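Local coordinates for Nrps/pks (Streptomyces albus, PDB 4OPE), which probably catalyses decarboxylative Claisen condensation as a ketosynthase domain of the "AT-less" type I synthase that builds oxazolomycin, at residues L172-M175 and C176-S179. Sequence-based numbering, arbitrary orientation.
Sequences LDTM and CSSS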
loop_
_atom_site.group_PDB
_atom_site.type_symbol
_atom_site.label_atom_id
_atom_site.label_comp_id
_atom_site.label_asym_id
_atom_site.label_seq_id
_atom_site.Cartn_x
_atom_site.Cartn_y
_atom_site.Cartn_z
ATOM N N LEU A 172 -0.928 -1.887 -1.902
ATOM C CA LEU A 172 -0.166 -1.931 -0.650
ATOM C C LEU A 172 0.512 -3.279 -0.428
ATOM O O LEU A 172 0.016 -4.296 -0.876
ATOM C CB LEU A 172 -1.035 -1.493 0.528
ATOM C CG LEU A 172 -2.279 -2.350 0.676
ATOM C CD1 LEU A 172 -2.104 -3.308 1.837
ATOM C CD2 LEU A 172 -3.501 -1.481 0.906
ATOM N N ASP A 173 1.693 -3.247 0.174
ATOM C CA ASP A 173 2.448 -4.436 0.515
ATOM C C ASP A 173 2.623 -4.477 2.033
ATOM O O ASP A 173 3.222 -3.585 2.609
ATOM C CB ASP A 173 3.801 -4.378 -0.197
ATOM C CG ASP A 173 4.644 -5.635 -0.011
ATOM O OD1 ASP A 173 4.122 -6.622 0.568
ATOM O OD2 ASP A 173 5.841 -5.613 -0.450
ATOM N N THR A 174 2.041 -5.488 2.673
ATOM C CA THR A 174 2.474 -5.947 4.004
ATOM C C THR A 174 2.817 -7.488 3.965
ATOM O O THR A 174 2.751 -8.187 4.979
ATOM C CB THR A 174 1.421 -5.607 5.107
ATOM O OG1 THR A 174 0.196 -6.360 4.939
ATOM C CG2 THR A 174 1.073 -4.116 5.102
HETATM N N MSE A 175 3.150 -8.008 2.787
HETATM C CA MSE A 175 3.466 -9.422 2.584
HETATM C C MSE A 175 2.243 -10.300 2.748
HETATM O O MSE A 175 1.185 -10.027 2.190
HETATM C CB MSE A 175 4.646 -9.854 3.468
HETATM C CG MSE A 175 5.813 -8.894 3.547
HETATM SE SE MSE A 175 7.523 -9.763 4.059
HETATM C CE MSE A 175 8.695 -8.155 4.167
ATOM N N CYS A 176 2.365 -11.376 3.506
ATOM C CA CYS A 176 1.303 -12.367 3.661
ATOM C C CYS A 176 -0.001 -11.810 4.147
ATOM O O CYS A 176 -1.027 -12.394 3.884
ATOM C CB CYS A 176 1.784 -13.440 4.644
ATOM S SG CYS A 176 3.558 -13.770 4.389
ATOM N N SER A 177 0.015 -10.683 4.858
ATOM C CA SER A 177 -1.193 -10.091 5.379
ATOM C C SER A 177 -1.809 -8.997 4.476
ATOM O O SER A 177 -2.784 -8.334 4.836
ATOM C CB SER A 177 -0.858 -9.488 6.725
ATOM O OG SER A 177 0.169 -8.528 6.584
ATOM N N SER A 178 -1.242 -8.792 3.316
ATOM C CA SER A 178 -1.670 -7.737 2.439
ATOM C C SER A 178 -3.176 -7.673 2.150
ATOM O O SER A 178 -3.792 -6.612 2.279
ATOM C CB SER A 178 -0.869 -7.859 1.148
ATOM O OG SER A 178 0.468 -7.467 1.381
ATOM N N SER A 179 -3.775 -8.788 1.772
ATOM C CA SER A 179 -5.222 -8.817 1.533
ATOM C C SER A 179 -6.072 -8.338 2.696
ATOM O O SER A 179 -7.055 -7.621 2.483
ATOM C CB SER A 179 -5.687 -10.229 1.177
ATOM O OG SER A 179 -5.191 -10.609 -0.119
#
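Ser178 turns its hydroxyl back into the bend between strand and helix, where OG serves two backbone groups at once. Ser178 OG accepts from Thr174 N at 2.8 Å. The same Ser178 OG donates to Met175 O (2.8 Å), approaching that oxygen 20° off the carbonyl plane. Ser178 N also donates to Met175 O (2.9 Å), but from above the plane, 49° out of it, so one carbonyl takes both donors of a single residue. The chi1 of -72° sets OG opposite the carbonyl carbon and beside its own N, which lets both reach the same oxygen. With alanine in place of Ser178, Thr174 N is likely to lose its acceptor and Met175 O to keep one of its two donors, leaving the bend less firmly held. Beside this knot the hydroxyls of Thr174 and Ser177 meet, OG1 to OG 2.7 Å. On the strand side Asp173 OD1 accepts from Met175 N (2.8 Å), the N-H coming in nearly end-on to the C-O bond, an Asx turn; Asp173 OD2 accepts a hydrogen bond from Ala153 N of the second subunit. Leu172 lays CD1 against Ser178 O at 3.7 Å. Cys-Ser-Ser-Ser matches the ketosynthase motif, and the strand-turn-helix geometry is consistent with the thiolase-fold nucleophile elbow, Cys176 being probably the acylated cysteine, with its side chain touching His351. The turn joins strand 169-173, which pairs antiparallel with a strand of the second subunit so that the sheet runs on across the interface, to helix 178-192, whose Thr181, Ala182 and Leu185 pack on Leu172.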